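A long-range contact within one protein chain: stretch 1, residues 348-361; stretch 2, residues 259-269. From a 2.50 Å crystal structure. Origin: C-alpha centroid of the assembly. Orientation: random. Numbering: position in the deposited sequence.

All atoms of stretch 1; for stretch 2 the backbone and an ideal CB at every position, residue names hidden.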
# COMPACT_ATOMS: atom_id res chain seq x y z
N SER A 348 3.00 -16.68 6.90
CA SER A 348 3.52 -15.66 7.82
C SER A 348 5.00 -15.87 8.13
O SER A 348 5.39 -16.87 8.75
CB SER A 348 2.72 -15.65 9.11
OG SER A 348 3.27 -14.71 10.03
N MET A 349 5.81 -14.92 7.69
CA MET A 349 7.26 -15.04 7.82
C MET A 349 7.70 -14.69 9.23
O MET A 349 6.95 -14.05 9.96
CB MET A 349 7.94 -14.15 6.79
CG MET A 349 7.51 -14.45 5.37
SD MET A 349 8.00 -16.12 4.86
CE MET A 349 9.78 -15.96 4.94
N PRO A 350 8.90 -15.15 9.62
CA PRO A 350 9.50 -14.77 10.91
C PRO A 350 9.54 -13.26 11.09
O PRO A 350 9.82 -12.53 10.13
CB PRO A 350 10.91 -15.34 10.82
CG PRO A 350 10.79 -16.49 9.89
CD PRO A 350 9.74 -16.11 8.88
N LEU A 351 9.30 -12.81 12.32
CA LEU A 351 9.14 -11.39 12.63
C LEU A 351 10.38 -10.56 12.31
O LEU A 351 11.48 -10.89 12.72
CB LEU A 351 8.79 -11.23 14.11
CG LEU A 351 8.63 -9.80 14.65
CD1 LEU A 351 7.27 -9.20 14.31
CD2 LEU A 351 8.89 -9.76 16.16
N LEU A 352 10.18 -9.47 11.57
CA LEU A 352 11.24 -8.50 11.34
C LEU A 352 11.31 -7.58 12.55
O LEU A 352 10.66 -6.54 12.58
CB LEU A 352 10.98 -7.68 10.08
CG LEU A 352 10.75 -8.46 8.79
CD1 LEU A 352 10.33 -7.52 7.66
CD2 LEU A 352 11.99 -9.24 8.42
N ASP A 353 12.08 -7.97 13.55
CA ASP A 353 12.15 -7.21 14.79
C ASP A 353 13.18 -6.09 14.75
O ASP A 353 14.27 -6.27 14.20
CB ASP A 353 12.46 -8.17 15.94
CG ASP A 353 12.00 -7.65 17.28
OD1 ASP A 353 11.17 -6.70 17.31
OD2 ASP A 353 12.47 -8.19 18.30
N THR A 354 12.84 -4.96 15.37
CA THR A 354 13.62 -3.70 15.34
C THR A 354 13.69 -3.08 13.96
O THR A 354 14.59 -2.28 13.68
CB THR A 354 15.06 -3.87 15.82
OG1 THR A 354 15.82 -4.45 14.75
CG2 THR A 354 15.13 -4.74 17.10
N ILE A 355 12.76 -3.48 13.10
CA ILE A 355 12.58 -2.86 11.79
C ILE A 355 11.39 -1.90 11.87
O ILE A 355 10.27 -2.34 12.10
CB ILE A 355 12.32 -3.94 10.72
CG1 ILE A 355 13.51 -4.91 10.64
CG2 ILE A 355 11.97 -3.31 9.33
CD1 ILE A 355 14.73 -4.31 9.99
N ASP A 356 11.60 -0.59 11.72
CA ASP A 356 10.42 0.27 11.77
C ASP A 356 9.79 0.39 10.37
O ASP A 356 10.26 -0.22 9.41
CB ASP A 356 10.71 1.66 12.39
CG ASP A 356 11.65 2.54 11.56
OD1 ASP A 356 11.55 2.61 10.31
OD2 ASP A 356 12.47 3.24 12.20
N HIS A 357 8.72 1.17 10.28
CA HIS A 357 7.91 1.19 9.07
C HIS A 357 8.65 1.61 7.80
O HIS A 357 8.48 0.99 6.75
CB HIS A 357 6.72 2.11 9.27
CG HIS A 357 5.59 1.85 8.32
ND1 HIS A 357 4.83 0.70 8.37
CD2 HIS A 357 5.09 2.60 7.31
CE1 HIS A 357 3.90 0.76 7.43
NE2 HIS A 357 4.03 1.90 6.77
N MET A 358 9.47 2.66 7.90
CA MET A 358 10.20 3.13 6.73
C MET A 358 11.44 2.29 6.46
O MET A 358 11.88 2.21 5.32
CB MET A 358 10.61 4.59 6.88
CG MET A 358 9.43 5.52 7.11
SD MET A 358 8.17 5.27 5.85
CE MET A 358 8.95 6.03 4.44
N ASP A 359 11.97 1.67 7.52
CA ASP A 359 13.06 0.71 7.39
C ASP A 359 12.68 -0.33 6.34
O ASP A 359 13.49 -0.75 5.51
CB ASP A 359 13.37 -0.01 8.72
CG ASP A 359 14.23 0.82 9.71
OD1 ASP A 359 15.01 1.69 9.27
OD2 ASP A 359 14.12 0.55 10.94
N ALA A 360 11.41 -0.73 6.38
CA ALA A 360 10.94 -1.90 5.66
C ALA A 360 10.97 -1.70 4.16
O ALA A 360 11.10 -2.67 3.41
CB ALA A 360 9.54 -2.27 6.11
N CYS A 361 10.86 -0.45 3.71
CA CYS A 361 10.96 -0.18 2.28
C CYS A 361 12.30 0.46 1.94
O CYS A 361 12.52 0.91 0.83
CB CYS A 361 9.79 0.70 1.79
SG CYS A 361 9.66 2.37 2.52
N UNK A 259 0.63 -16.51 -0.81
CA UNK A 259 0.64 -15.32 0.03
C UNK A 259 1.79 -15.34 1.03
O UNK A 259 1.94 -16.29 1.80
CB UNK A 259 -0.69 -15.19 0.77
N UNK A 260 2.61 -14.30 1.01
CA UNK A 260 3.65 -14.12 2.02
C UNK A 260 3.46 -12.78 2.74
O UNK A 260 3.33 -11.74 2.10
CB UNK A 260 5.04 -14.19 1.38
N UNK A 261 3.49 -12.83 4.07
CA UNK A 261 3.35 -11.63 4.88
C UNK A 261 4.52 -11.49 5.86
O UNK A 261 4.83 -12.41 6.61
CB UNK A 261 2.02 -11.66 5.64
N UNK A 262 5.16 -10.32 5.83
CA UNK A 262 6.23 -10.01 6.75
C UNK A 262 5.73 -9.05 7.81
O UNK A 262 5.00 -8.12 7.50
CB UNK A 262 7.43 -9.42 6.01
N UNK A 263 6.10 -9.29 9.07
CA UNK A 263 5.66 -8.43 10.16
C UNK A 263 6.81 -7.64 10.75
O UNK A 263 7.93 -8.15 10.88
CB UNK A 263 4.99 -9.26 11.25
N UNK A 264 6.54 -6.38 11.09
CA UNK A 264 7.55 -5.48 11.64
C UNK A 264 7.21 -5.04 13.05
O UNK A 264 6.04 -4.98 13.43
CB UNK A 264 7.71 -4.25 10.74
N UNK A 265 8.24 -4.72 13.81
CA UNK A 265 8.06 -4.28 15.18
C UNK A 265 9.28 -3.48 15.55
O UNK A 265 10.39 -3.85 15.19
CB UNK A 265 7.85 -5.45 16.14
N UNK A 266 9.09 -2.37 16.26
CA UNK A 266 10.22 -1.54 16.64
C UNK A 266 9.85 -0.58 17.76
O UNK A 266 8.71 -0.15 17.86
CB UNK A 266 10.74 -0.76 15.43
N UNK A 267 10.82 -0.22 18.58
CA UNK A 267 10.64 0.93 19.44
C UNK A 267 11.55 1.99 18.85
O UNK A 267 12.77 1.83 18.78
CB UNK A 267 10.96 0.63 20.91
N UNK A 268 10.94 3.08 18.39
CA UNK A 268 11.69 4.14 17.75
C UNK A 268 12.38 5.00 18.80
O UNK A 268 11.74 5.49 19.72
CB UNK A 268 10.77 4.99 16.87
N UNK A 269 13.71 5.16 18.71
CA UNK A 269 14.40 6.06 19.65
C UNK A 269 13.98 7.52 19.50
O UNK A 269 13.41 7.91 18.45
CB UNK A 269 15.91 5.95 19.46

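Two short parallel ladders hold these stretches together. Position 259 begins the run in extended conformation, with nothing of stretch 1 within 5.5 Å of its ideal CB. Stretch 1 places no demand here, so almost any residue would do; it is Tyr259, whose ring leads away.

At position 260 the CB points sideways, 4.7 Å from Met349 CG. A medium or large apolar group could profit from the thioether nearby, and a beta-branched or aromatic residue would suit the extended backbone. It is Phe260; its CD1 lies 4.1 Å from Met349 SD.

Position 261 pairs with Ser348, and its carbonyl O accepts a hydrogen bond from Met349 N at 2.9 Å, nearly straight. Its CB shares a sheet face with the side chain of Ser348, 4.8 Å from Ser348 CA. Small residues, polar or not, would fit. Ser261 is found, its OG 3.6 Å from Ser348 CA and hydrogen-bonded elsewhere in the structure.

Position 262 is richer. Its CB starts sideways, but lies 3.8 Å from Leu352 CD1 and 4.8 Å from Met349 CB, so a long apolar or aromatic side chain could reach along both. Tyr262 does so: Met349 CG sits over one face of the ring, 3.5 Å from Tyr262 CE2, a CH-pi contact, while Leu352 CD1 packs 3.8 Å from Tyr262 CB.

Between the ladders the register shifts by one, and position 263 lies at that break. Its O takes a 2.7 Å hydrogen bond from Leu352 N. The CB is 3.8 Å from Leu351 CD1, so Ala, Ser, Thr or Val are all plausible; Ser263 is the deposited choice, and its CB meets that methyl.

Position 264 pairs with Leu352, and its CA lies 3.4 Å from Leu352 O in a CA-H...O contact. The CB is close to Ile355 O, at 3.5 Å, with apolar carbons from Leu352, Ile355 and Ala360 nearby. A compact beta-branched residue such as Val or Thr is favored. Thr264 sends CG2 to Ile355 CG2 at 3.9 Å, Leu352 CD1 at 4.0 Å and Ala360 CB at 4.2 Å.

At position 265 the backbone works twice: its N donates to Leu352 O at 3.3 Å, and its O receives a weak hydrogen bond from Thr354 N at 2.7 Å, within the type II turn from Leu352 to Ile355. The CB, 3.7 Å from Asp353 OD1 and 4.2 Å from Leu351 CD1, would accept a small polar or modest apolar group. Cys265 packs its CB against both.

Position 266 points at the turn, its CB 3.7 Å from Ile355 O and 3.8 Å from Asp356 N. Such close backbone suggests a small residue, and Ala266 provides just a methyl, 3.9 Å from Asp356 CB.

Position 267 points away, so almost anything would do; it is Thr267. Position 268 stands sideways, its CB 5.3 Å from Asp356 OD2; polar, basic or branched apolar groups would suit, and Val268 brings CG2 to 4.3 Å from Asp356 CB. Position 269 is beyond reach and equally free; it is Pro269.

Stretch 2 259-269: YFSYSTCATVP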
# COMPACT_ATOMS: atom_id res chain seq x y z
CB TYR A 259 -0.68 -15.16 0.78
CG TYR A 259 -1.87 -14.80 -0.08
CD1 TYR A 259 -2.58 -15.79 -0.76
CD2 TYR A 259 -2.32 -13.49 -0.17
CE1 TYR A 259 -3.69 -15.47 -1.53
CE2 TYR A 259 -3.44 -13.17 -0.94
CZ TYR A 259 -4.12 -14.17 -1.62
OH TYR A 259 -5.22 -13.87 -2.39
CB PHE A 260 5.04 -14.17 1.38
CG PHE A 260 5.33 -15.46 0.68
CD1 PHE A 260 5.83 -16.55 1.38
CD2 PHE A 260 5.11 -15.59 -0.68
CE1 PHE A 260 6.11 -17.74 0.73
CE2 PHE A 260 5.37 -16.77 -1.33
CZ PHE A 260 5.87 -17.85 -0.62
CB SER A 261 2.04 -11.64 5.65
OG SER A 261 2.11 -12.60 6.69
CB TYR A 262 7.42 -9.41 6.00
CG TYR A 262 8.17 -10.41 5.16
CD1 TYR A 262 7.79 -10.67 3.85
CD2 TYR A 262 9.25 -11.11 5.68
CE1 TYR A 262 8.47 -11.59 3.07
CE2 TYR A 262 9.94 -12.03 4.91
CZ TYR A 262 9.55 -12.27 3.61
OH TYR A 262 10.24 -13.19 2.86
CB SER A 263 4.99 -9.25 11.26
OG SER A 263 3.68 -9.63 10.86
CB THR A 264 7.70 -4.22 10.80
OG1 THR A 264 6.40 -3.63 10.63
CG2 THR A 264 8.29 -4.56 9.43
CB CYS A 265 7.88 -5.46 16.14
SG CYS A 265 7.35 -4.93 17.80
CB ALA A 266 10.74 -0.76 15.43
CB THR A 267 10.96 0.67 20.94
OG1 THR A 267 12.35 0.44 21.09
CG2 THR A 267 10.20 -0.53 21.48
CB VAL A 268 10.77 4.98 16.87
CG1 VAL A 268 11.56 6.03 16.09
CG2 VAL A 268 9.97 4.06 15.93
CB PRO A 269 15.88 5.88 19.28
CG PRO A 269 15.89 5.36 17.91
CD PRO A 269 14.63 4.52 17.77
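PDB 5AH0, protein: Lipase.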